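Local coordinates for protein WbmS, polysaccharide deacetylase involved in O-antigen biosynthesis (Bordetella bronchiseptica, PDB 3HFT) that binds zinc and is a putative polysaccharide deacetylase, probably removing acetyl groups from a sugar during O-antigen biosynthesis, at residues A[207-221]-A[235-249]. Numbering follows the deposited sequence.
Sequences FHPIHVYMNTESLRR and LIRWRNTSAGSRTFL. With EDO (1,2-ethanediol), chain D; EDO (1,2-ethanediol), chain F.
Two donors of Ser-245 grip the carbonyl oxygen of Thr-216: OG reaches Thr-216 O at 2.9 Å in the carbonyl plane, on a lone pair, while its backbone N comes from above that plane. Next door the side chain of Asn-215, with CG anti to the backbone N (chi1 -173°), enters the loop before helix 245-256. Its ND2 donates to Asn-240 O at 2.9 Å in an almost straight bond and, with its other hydrogen, to Ser-242 O at 2.8 Å. The asparagines bond reciprocally, Asn-240 ND2 meeting Asn-215 O head-on at 3.0 Å. Farther along, Arg-239 NE donates to Tyr-213 O at 2.7 Å, and a bend at chi3 (-74°) lays NH2 over the centre of the tyrosine ring in a cation-pi contact, the two planes steeply inclined. The Arg-246 guanidinium lies nearly parallel over one face of that of Arg-239, offset toward its rim; its NH1 pairs with Asp-55, which probably eases the approach of like charges. Leu-235 CD2 packs against Tyr-213 CD2 at 3.6 Å. Asn-215, with positive phi, is the C-prime residue of the Schellman motif ending helix 209-214, whose last carbonyls, Val-212 O, Tyr-213 O and Met-214 O, accept bonds from Arg-246 NH1, Arg-239 NE and Asn-240 N.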
ATOM      1  N   PHE A 207      -2.639   2.202 -17.218  1.00 32.07           N
ATOM      2  CA  PHE A 207      -2.139   3.053 -18.316  1.00 34.40           C
ATOM      3  C   PHE A 207      -2.641   4.490 -18.162  1.00 33.54           C
ATOM      4  O   PHE A 207      -3.722   4.717 -17.655  1.00 34.75           O
ATOM      5  CB  PHE A 207      -2.632   2.553 -19.664  1.00 35.33           C
ATOM      6  CG  PHE A 207      -2.054   1.227 -20.097  1.00 32.30           C
ATOM      7  CD1 PHE A 207      -2.646   0.038 -19.728  1.00 32.85           C
ATOM      8  CD2 PHE A 207      -0.934   1.186 -20.928  1.00 33.12           C
ATOM      9  CE1 PHE A 207      -2.114  -1.187 -20.177  1.00 32.59           C
ATOM     10  CE2 PHE A 207      -0.393  -0.020 -21.354  1.00 35.37           C
ATOM     11  CZ  PHE A 207      -0.983  -1.206 -20.965  1.00 33.47           C
ATOM     12  N   HIS A 208      -1.856   5.434 -18.649  1.00 33.44           N
ATOM     13  CA  HIS A 208      -2.253   6.842 -18.739  1.00 33.56           C
ATOM     14  C   HIS A 208      -2.451   7.205 -20.210  1.00 32.60           C
ATOM     15  O   HIS A 208      -1.601   6.903 -21.041  1.00 33.11           O
ATOM     16  CB  HIS A 208      -1.190   7.754 -18.133  1.00 33.49           C
ATOM     17  CG  HIS A 208      -0.921   7.466 -16.693  1.00 35.22           C
ATOM     18  ND1 HIS A 208      -0.036   6.483 -16.287  1.00 34.61           N
ATOM     19  CD2 HIS A 208      -1.465   7.978 -15.569  1.00 36.19           C
ATOM     20  CE1 HIS A 208      -0.035   6.426 -14.964  1.00 42.10           C
ATOM     21  NE2 HIS A 208      -0.903   7.313 -14.502  1.00 38.07           N
ATOM     22  N   PRO A 209      -3.583   7.849 -20.522  1.00 32.05           N
ATOM     23  CA  PRO A 209      -3.873   8.327 -21.867  1.00 31.87           C
ATOM     24  C   PRO A 209      -2.712   9.080 -22.506  1.00 32.37           C
ATOM     25  O   PRO A 209      -2.398   8.810 -23.670  1.00 31.50           O
ATOM     26  CB  PRO A 209      -5.097   9.210 -21.654  1.00 33.53           C
ATOM     27  CG  PRO A 209      -5.842   8.498 -20.585  1.00 31.66           C
ATOM     28  CD  PRO A 209      -4.743   8.012 -19.633  1.00 31.20           C
ATOM     29  N   ILE A 210      -2.050   9.948 -21.736  1.00 32.15           N
ATOM     30  CA  ILE A 210      -0.911  10.706 -22.252  1.00 32.48           C
ATOM     31  C   ILE A 210       0.190   9.765 -22.746  1.00 31.27           C
ATOM     32  O   ILE A 210       0.777   9.998 -23.803  1.00 32.65           O
ATOM     33  CB  ILE A 210      -0.357  11.770 -21.238  1.00 32.67           C
ATOM     34  CG1 ILE A 210       0.575  12.741 -21.981  1.00 34.82           C
ATOM     35  CG2 ILE A 210       0.347  11.114 -19.972  1.00 31.41           C
ATOM     36  CD1 ILE A 210      -0.099  13.523 -23.197  1.00 29.68           C
ATOM     37  N   HIS A 211       0.459   8.696 -22.022  1.00 31.57           N
ATOM     38  CA  HIS A 211       1.535   7.789 -22.467  1.00 32.75           C
ATOM     39  C   HIS A 211       1.099   6.910 -23.608  1.00 31.81           C
ATOM     40  O   HIS A 211       1.898   6.559 -24.476  1.00 31.19           O
ATOM     41  CB  HIS A 211       2.097   6.971 -21.308  1.00 32.85           C
ATOM     42  CG  HIS A 211       2.725   7.809 -20.248  1.00 33.13           C
ATOM     43  ND1 HIS A 211       3.621   8.806 -20.540  1.00 34.05           N
ATOM     44  CD2 HIS A 211       2.551   7.835 -18.908  1.00 36.62           C
ATOM     45  CE1 HIS A 211       3.998   9.396 -19.421  1.00 37.26           C
ATOM     46  NE2 HIS A 211       3.368   8.818 -18.413  1.00 33.17           N
ATOM     47  N   VAL A 212      -0.178   6.545 -23.636  1.00 34.66           N
ATOM     48  CA  VAL A 212      -0.700   5.778 -24.787  1.00 33.16           C
ATOM     49  C   VAL A 212      -0.633   6.683 -26.026  1.00 31.93           C
ATOM     50  O   VAL A 212      -0.225   6.263 -27.090  1.00 33.38           O
ATOM     51  CB  VAL A 212      -2.141   5.248 -24.511  1.00 33.54           C
ATOM     52  CG1 VAL A 212      -2.753   4.553 -25.745  1.00 31.10           C
ATOM     53  CG2 VAL A 212      -2.117   4.279 -23.280  1.00 30.31           C
ATOM     54  N   TYR A 213      -1.036   7.935 -25.892  1.00 31.62           N
ATOM     55  CA  TYR A 213      -0.984   8.862 -27.019  1.00 30.49           C
ATOM     56  C   TYR A 213       0.426   9.062 -27.580  1.00 30.58           C
ATOM     57  O   TYR A 213       0.614   9.069 -28.789  1.00 32.63           O
ATOM     58  CB  TYR A 213      -1.575  10.220 -26.627  1.00 31.43           C
ATOM     59  CG  TYR A 213      -1.890  11.067 -27.832  1.00 32.49           C
ATOM     60  CD1 TYR A 213      -3.122  10.956 -28.491  1.00 32.91           C
ATOM     61  CD2 TYR A 213      -0.952  11.940 -28.355  1.00 31.38           C
ATOM     62  CE1 TYR A 213      -3.415  11.713 -29.597  1.00 31.41           C
ATOM     63  CE2 TYR A 213      -1.237  12.671 -29.491  1.00 31.19           C
ATOM     64  CZ  TYR A 213      -2.472  12.553 -30.093  1.00 33.93           C
ATOM     65  OH  TYR A 213      -2.766  13.306 -31.191  1.00 34.14           O
HETATM   66  N   MSE A 214       1.406   9.249 -26.709  1.00 30.98           N
HETATM   67  CA  MSE A 214       2.793   9.507 -27.151  1.00 33.72           C
HETATM   68  C   MSE A 214       3.615   8.236 -27.301  1.00 31.43           C
HETATM   69  O   MSE A 214       4.771   8.311 -27.704  1.00 32.42           O
HETATM   70  CB  MSE A 214       3.535  10.409 -26.151  1.00 33.23           C
HETATM   71  CG  MSE A 214       2.808  11.742 -25.851  1.00 41.67           C
HETATM   72 SE   MSE A 214       3.948  12.879 -24.744  0.75 37.41          SE
HETATM   73  CE  MSE A 214       4.808  13.236 -25.838  1.00 23.92           C
ATOM     74  N   ASN A 215       3.038   7.088 -26.954  1.00 33.20           N
ATOM     75  CA  ASN A 215       3.754   5.804 -27.015  1.00 31.86           C
ATOM     76  C   ASN A 215       5.031   5.890 -26.212  1.00 33.04           C
ATOM     77  O   ASN A 215       6.093   5.409 -26.615  1.00 32.01           O
ATOM     78  CB  ASN A 215       4.028   5.364 -28.446  1.00 30.86           C
ATOM     79  CG  ASN A 215       4.616   3.948 -28.537  1.00 34.50           C
ATOM     80  OD1 ASN A 215       4.282   3.063 -27.739  1.00 33.21           O
ATOM     81  ND2 ASN A 215       5.485   3.736 -29.518  1.00 30.50           N
ATOM     82  N   THR A 216       4.891   6.445 -25.020  1.00 33.17           N
ATOM     83  CA  THR A 216       6.034   6.707 -24.153  1.00 34.78           C
ATOM     84  C   THR A 216       6.867   5.462 -23.834  1.00 35.23           C
ATOM     85  O   THR A 216       6.352   4.454 -23.347  1.00 34.97           O
ATOM     86  CB  THR A 216       5.586   7.294 -22.806  1.00 36.28           C
ATOM     87  OG1 THR A 216       4.807   8.460 -23.050  1.00 34.11           O
ATOM     88  CG2 THR A 216       6.785   7.615 -21.902  1.00 31.46           C
ATOM     89  N   GLU A 217       8.163   5.595 -24.098  1.00 33.73           N
ATOM     90  CA  GLU A 217       9.172   4.611 -23.697  1.00 34.86           C
ATOM     91  C   GLU A 217      10.174   5.174 -22.662  1.00 37.98           C
ATOM     92  O   GLU A 217      10.949   4.434 -22.110  1.00 34.71           O
ATOM     93  CB  GLU A 217       9.933   4.135 -24.932  1.00 36.66           C
ATOM     94  CG  GLU A 217      11.073   5.036 -25.404  1.00 34.63           C
ATOM     95  CD  GLU A 217      10.685   6.399 -26.029  1.00 42.15           C
ATOM     96  OE1 GLU A 217       9.703   7.080 -25.665  1.00 35.91           O
ATOM     97  OE2 GLU A 217      11.441   6.836 -26.890  1.00 38.09           O
ATOM     98  N   SER A 218      10.194   6.493 -22.488  0.50 37.75           N
ATOM     99  CA  SER A 218      11.055   7.164 -21.512  0.50 36.70           C
ATOM    100  C   SER A 218      10.310   8.376 -21.000  0.50 36.54           C
ATOM    101  O   SER A 218       9.671   9.087 -21.773  0.50 37.08           O
ATOM    102  CB  SER A 218      12.377   7.614 -22.141  0.50 39.38           C
ATOM    103  OG  SER A 218      13.059   8.562 -21.312  0.50 30.51           O
ATOM    104  N   LEU A 219      10.385   8.609 -19.696  1.00 37.32           N
ATOM    105  CA  LEU A 219       9.739   9.759 -19.104  1.00 35.76           C
ATOM    106  C   LEU A 219      10.381  11.068 -19.535  1.00 34.57           C
ATOM    107  O   LEU A 219       9.788  12.139 -19.367  1.00 35.94           O
ATOM    108  CB  LEU A 219       9.696   9.642 -17.592  1.00 38.20           C
ATOM    109  CG  LEU A 219       8.834   8.470 -17.114  1.00 38.72           C
ATOM    110  CD1 LEU A 219       8.844   8.334 -15.590  1.00 41.20           C
ATOM    111  CD2 LEU A 219       7.401   8.616 -17.641  1.00 32.82           C
ATOM    112  N   ARG A 220      11.579  11.006 -20.118  1.00 35.58           N
ATOM    113  CA  ARG A 220      12.195  12.201 -20.618  1.00 36.31           C
ATOM    114  C   ARG A 220      11.420  12.733 -21.833  1.00 37.34           C
ATOM    115  O   ARG A 220      11.354  13.922 -22.042  1.00 38.70           O
ATOM    116  CB  ARG A 220      13.673  11.916 -20.958  1.00 37.80           C
ATOM    117  CG  ARG A 220      14.509  13.158 -21.249  1.00 46.03           C
ATOM    118  CD  ARG A 220      14.458  14.187 -20.112  1.00 51.68           C
ATOM    119  NE  ARG A 220      15.124  15.425 -20.495  1.00 58.59           N
ATOM    120  CZ  ARG A 220      16.435  15.640 -20.422  1.00 56.48           C
ATOM    121  NH1 ARG A 220      17.262  14.714 -19.955  1.00 61.53           N
ATOM    122  NH2 ARG A 220      16.921  16.807 -20.811  1.00 64.30           N
ATOM    123  N   ARG A 221      10.835  11.851 -22.641  1.00 37.07           N
ATOM    124  CA  ARG A 221       9.991  12.285 -23.764  1.00 34.97           C
ATOM    125  C   ARG A 221       8.797  13.056 -23.201  1.00 34.61           C
ATOM    126  O   ARG A 221       8.448  14.151 -23.660  1.00 37.55           O
ATOM    127  CB  ARG A 221       9.505  11.076 -24.580  1.00 35.68           C
ATOM    128  CG  ARG A 221       8.604  11.406 -25.785  1.00 36.89           C
ATOM    129  CD  ARG A 221       8.019  10.177 -26.497  1.00 35.77           C
ATOM    130  NE  ARG A 221       9.091   9.416 -27.138  1.00 34.41           N
ATOM    131  CZ  ARG A 221       9.640   9.724 -28.303  1.00 37.85           C
ATOM    132  NH1 ARG A 221       9.245  10.782 -28.990  1.00 35.07           N
ATOM    133  NH2 ARG A 221      10.627   8.965 -28.767  1.00 35.80           N
ATOM    134  N   LEU A 235       1.192  17.669 -30.711  1.00 33.09           N
ATOM    135  CA  LEU A 235       1.521  16.534 -29.847  1.00 30.22           C
ATOM    136  C   LEU A 235       1.817  15.259 -30.608  1.00 30.66           C
ATOM    137  O   LEU A 235       2.694  14.479 -30.203  1.00 31.31           O
ATOM    138  CB  LEU A 235       0.438  16.296 -28.785  1.00 33.25           C
ATOM    139  CG  LEU A 235       0.804  15.276 -27.685  1.00 32.11           C
ATOM    140  CD1 LEU A 235       2.110  15.661 -26.971  1.00 31.42           C
ATOM    141  CD2 LEU A 235      -0.355  15.041 -26.664  1.00 28.56           C
ATOM    142  N   ILE A 236       1.095  15.028 -31.700  1.00 30.41           N
ATOM    143  CA  ILE A 236       1.254  13.795 -32.471  1.00 31.11           C
ATOM    144  C   ILE A 236       2.710  13.646 -33.013  1.00 29.83           C
ATOM    145  O   ILE A 236       3.203  12.516 -33.216  1.00 28.82           O
ATOM    146  CB  ILE A 236       0.234  13.770 -33.660  1.00 30.76           C
ATOM    147  CG1 ILE A 236       0.291  12.436 -34.415  1.00 38.12           C
ATOM    148  CG2 ILE A 236       0.458  14.921 -34.619  1.00 33.44           C
ATOM    149  CD1 ILE A 236       0.005  11.282 -33.556  1.00 32.70           C
ATOM    150  N   ARG A 237       3.386  14.782 -33.221  1.00 30.21           N
ATOM    151  CA  ARG A 237       4.768  14.793 -33.730  1.00 30.19           C
ATOM    152  C   ARG A 237       5.743  14.177 -32.700  1.00 28.93           C
ATOM    153  O   ARG A 237       6.809  13.718 -33.052  1.00 30.75           O
ATOM    154  CB  ARG A 237       5.215  16.203 -34.078  1.00 30.52           C
ATOM    155  CG  ARG A 237       4.441  16.843 -35.237  1.00 30.79           C
ATOM    156  CD  ARG A 237       4.993  18.141 -35.608  1.00 29.68           C
ATOM    157  NE  ARG A 237       6.368  18.022 -36.088  1.00 26.81           N
ATOM    158  CZ  ARG A 237       7.207  19.048 -36.157  1.00 27.59           C
ATOM    159  NH1 ARG A 237       6.803  20.276 -35.873  1.00 29.69           N
ATOM    160  NH2 ARG A 237       8.452  18.868 -36.544  1.00 26.15           N
ATOM    161  N   TRP A 238       5.353  14.179 -31.439  1.00 31.00           N
ATOM    162  CA  TRP A 238       6.157  13.593 -30.368  1.00 31.31           C
ATOM    163  C   TRP A 238       5.899  12.110 -30.117  1.00 34.30           C
ATOM    164  O   TRP A 238       6.537  11.523 -29.242  1.00 35.28           O
ATOM    165  CB  TRP A 238       5.918  14.341 -29.069  1.00 29.91           C
ATOM    166  CG  TRP A 238       6.440  15.707 -29.082  1.00 32.49           C
ATOM    167  CD1 TRP A 238       5.842  16.811 -29.582  1.00 31.93           C
ATOM    168  CD2 TRP A 238       7.665  16.124 -28.516  1.00 34.47           C
ATOM    169  NE1 TRP A 238       6.626  17.908 -29.355  1.00 33.10           N
ATOM    170  CE2 TRP A 238       7.761  17.506 -28.702  1.00 31.09           C
ATOM    171  CE3 TRP A 238       8.696  15.451 -27.847  1.00 34.74           C
ATOM    172  CZ2 TRP A 238       8.853  18.231 -28.266  1.00 34.42           C
ATOM    173  CZ3 TRP A 238       9.771  16.158 -27.421  1.00 33.50           C
ATOM    174  CH2 TRP A 238       9.842  17.527 -27.602  1.00 29.43           C
ATOM    175  N   ARG A 239       5.020  11.488 -30.891  1.00 34.15           N
ATOM    176  CA  ARG A 239       4.778  10.041 -30.703  1.00 33.58           C
ATOM    177  C   ARG A 239       6.009   9.195 -31.068  1.00 33.20           C
ATOM    178  O   ARG A 239       6.547   9.285 -32.177  1.00 35.67           O
ATOM    179  CB  ARG A 239       3.585   9.562 -31.539  1.00 35.24           C
ATOM    180  CG  ARG A 239       3.221   8.093 -31.304  1.00 34.14           C
ATOM    181  CD  ARG A 239       1.947   7.715 -32.043  1.00 34.94           C
ATOM    182  NE  ARG A 239       0.797   8.300 -31.366  1.00 33.99           N
ATOM    183  CZ  ARG A 239      -0.445   8.311 -31.827  1.00 34.95           C
ATOM    184  NH1 ARG A 239      -0.751   7.779 -32.990  1.00 36.53           N
ATOM    185  NH2 ARG A 239      -1.393   8.902 -31.127  1.00 37.66           N
ATOM    186  N   ASN A 240       6.455   8.392 -30.120  1.00 31.21           N
ATOM    187  CA  ASN A 240       7.562   7.459 -30.300  1.00 32.06           C
ATOM    188  C   ASN A 240       7.217   6.472 -31.371  1.00 34.10           C
ATOM    189  O   ASN A 240       6.139   5.923 -31.355  1.00 36.64           O
ATOM    190  CB  ASN A 240       7.806   6.748 -28.970  1.00 34.58           C
ATOM    191  CG  ASN A 240       8.762   5.588 -29.054  1.00 34.34           C
ATOM    192  OD1 ASN A 240       9.675   5.555 -29.897  1.00 34.88           O
ATOM    193  ND2 ASN A 240       8.582   4.637 -28.133  1.00 32.93           N
ATOM    194  N   THR A 241       8.119   6.264 -32.325  1.00 33.67           N
ATOM    195  CA  THR A 241       7.885   5.314 -33.411  1.00 35.38           C
ATOM    196  C   THR A 241       8.484   3.925 -33.121  1.00 36.35           C
ATOM    197  O   THR A 241       8.244   2.978 -33.864  1.00 36.42           O
ATOM    198  CB  THR A 241       8.346   5.869 -34.796  1.00 37.84           C
ATOM    199  OG1 THR A 241       9.706   6.287 -34.715  1.00 39.30           O
ATOM    200  CG2 THR A 241       7.479   7.041 -35.218  1.00 38.04           C
ATOM    201  N   SER A 242       9.262   3.802 -32.052  0.50 36.79           N
ATOM    202  CA  SER A 242       9.760   2.489 -31.617  0.50 37.42           C
ATOM    203  C   SER A 242       8.715   1.846 -30.703  0.50 36.06           C
ATOM    204  O   SER A 242       7.533   2.198 -30.754  0.50 36.39           O
ATOM    205  CB  SER A 242      11.089   2.646 -30.874  0.50 37.84           C
ATOM    206  OG  SER A 242      10.899   3.255 -29.607  0.50 42.47           O
ATOM    207  N   ALA A 243       9.139   0.882 -29.890  1.00 36.28           N
ATOM    208  CA  ALA A 243       8.255   0.256 -28.920  1.00 35.89           C
ATOM    209  C   ALA A 243       8.039   1.205 -27.747  1.00 34.34           C
ATOM    210  O   ALA A 243       8.978   1.906 -27.319  1.00 33.63           O
ATOM    211  CB  ALA A 243       8.865  -1.036 -28.425  1.00 33.51           C
ATOM    212  N   GLY A 244       6.816   1.234 -27.222  1.00 34.05           N
ATOM    213  CA  GLY A 244       6.531   2.008 -26.032  1.00 33.99           C
ATOM    214  C   GLY A 244       5.207   1.564 -25.441  1.00 33.51           C
ATOM    215  O   GLY A 244       4.711   0.465 -25.764  1.00 32.28           O
ATOM    216  N   SER A 245       4.621   2.428 -24.624  1.00 34.00           N
ATOM    217  CA  SER A 245       3.362   2.149 -23.915  1.00 32.32           C
ATOM    218  C   SER A 245       2.215   1.818 -24.849  1.00 33.94           C
ATOM    219  O   SER A 245       1.410   0.935 -24.554  1.00 32.63           O
ATOM    220  CB  SER A 245       2.965   3.335 -23.030  1.00 34.20           C
ATOM    221  OG  SER A 245       3.948   3.568 -22.014  1.00 35.70           O
ATOM    222  N   ARG A 246       2.136   2.504 -25.983  1.00 30.99           N
ATOM    223  CA  ARG A 246       1.065   2.288 -26.942  1.00 31.31           C
ATOM    224  C   ARG A 246       1.211   0.945 -27.650  1.00 34.00           C
ATOM    225  O   ARG A 246       0.251   0.179 -27.764  1.00 32.67           O
ATOM    226  CB  ARG A 246       1.059   3.393 -27.993  1.00 33.35           C
ATOM    227  CG  ARG A 246      -0.149   3.407 -28.901  1.00 33.27           C
ATOM    228  CD  ARG A 246       0.065   4.440 -29.996  1.00 33.12           C
ATOM    229  NE  ARG A 246      -1.138   4.657 -30.777  1.00 34.20           N
ATOM    230  CZ  ARG A 246      -2.170   5.413 -30.407  1.00 36.83           C
ATOM    231  NH1 ARG A 246      -2.189   6.017 -29.256  1.00 31.65           N
ATOM    232  NH2 ARG A 246      -3.214   5.532 -31.194  1.00 35.15           N
ATOM    233  N   THR A 247       2.406   0.643 -28.132  1.00 33.78           N
ATOM    234  CA  THR A 247       2.609  -0.616 -28.839  1.00 32.31           C
ATOM    235  C   THR A 247       2.494  -1.807 -27.866  1.00 33.83           C
ATOM    236  O   THR A 247       2.012  -2.856 -28.246  1.00 31.83           O
ATOM    237  CB  THR A 247       3.916  -0.647 -29.615  1.00 34.79           C
ATOM    238  OG1 THR A 247       5.003  -0.499 -28.717  1.00 34.51           O
ATOM    239  CG2 THR A 247       3.952   0.447 -30.705  1.00 34.13           C
ATOM    240  N   PHE A 248       2.869  -1.617 -26.603  1.00 32.37           N
ATOM    241  CA  PHE A 248       2.703  -2.655 -25.584  1.00 34.25           C
ATOM    242  C   PHE A 248       1.206  -2.953 -25.428  1.00 33.64           C
ATOM    243  O   PHE A 248       0.789  -4.099 -25.424  1.00 33.29           O
ATOM    244  CB  PHE A 248       3.320  -2.158 -24.286  1.00 35.75           C
ATOM    245  CG  PHE A 248       3.152  -3.067 -23.084  1.00 33.99           C
ATOM    246  CD1 PHE A 248       2.083  -2.915 -22.223  1.00 34.90           C
ATOM    247  CD2 PHE A 248       4.122  -4.010 -22.763  1.00 36.89           C
ATOM    248  CE1 PHE A 248       1.969  -3.691 -21.099  1.00 32.78           C
ATOM    249  CE2 PHE A 248       4.008  -4.783 -21.629  1.00 38.84           C
ATOM    250  CZ  PHE A 248       2.926  -4.620 -20.797  1.00 36.07           C
ATOM    251  N   LEU A 249       0.406  -1.899 -25.300  1.00 34.97           N
ATOM    252  CA  LEU A 249      -1.041  -2.067 -25.137  1.00 35.25           C
ATOM    253  C   LEU A 249      -1.640  -2.671 -26.372  1.00 35.00           C
ATOM    254  O   LEU A 249      -2.494  -3.554 -26.284  1.00 31.98           O
ATOM    255  CB  LEU A 249      -1.690  -0.710 -24.872  1.00 35.65           C
ATOM    256  CG  LEU A 249      -3.212  -0.663 -24.777  1.00 33.01           C
ATOM    257  CD1 LEU A 249      -3.793  -1.596 -23.697  1.00 31.65           C
ATOM    258  CD2 LEU A 249      -3.626   0.823 -24.533  1.00 35.98           C
TER
HETATM  259  C1  EDO D 259       2.755  10.744 -15.454  1.00 54.81           C
HETATM  260  O1  EDO D 259       3.620   9.664 -15.810  1.00 39.94           O
HETATM  261  C2  EDO D 259       1.355  10.497 -16.027  1.00 61.80           C
HETATM  262  O2  EDO D 259       0.357  11.209 -15.276  1.00 64.92           O
HETATM  263  C1  EDO F 261      -0.927   6.984  -9.767  1.00 45.88           C
HETATM  264  O1  EDO F 261      -0.764   8.418  -9.729  1.00 36.55           O
HETATM  265  C2  EDO F 261      -0.940   6.554 -11.234  1.00 48.48           C
HETATM  266  O2  EDO F 261      -1.775   7.432 -12.048  1.00 40.66           O
HETATM  267  O   HOH W   1      -1.756  15.699 -31.858  1.00 40.65           O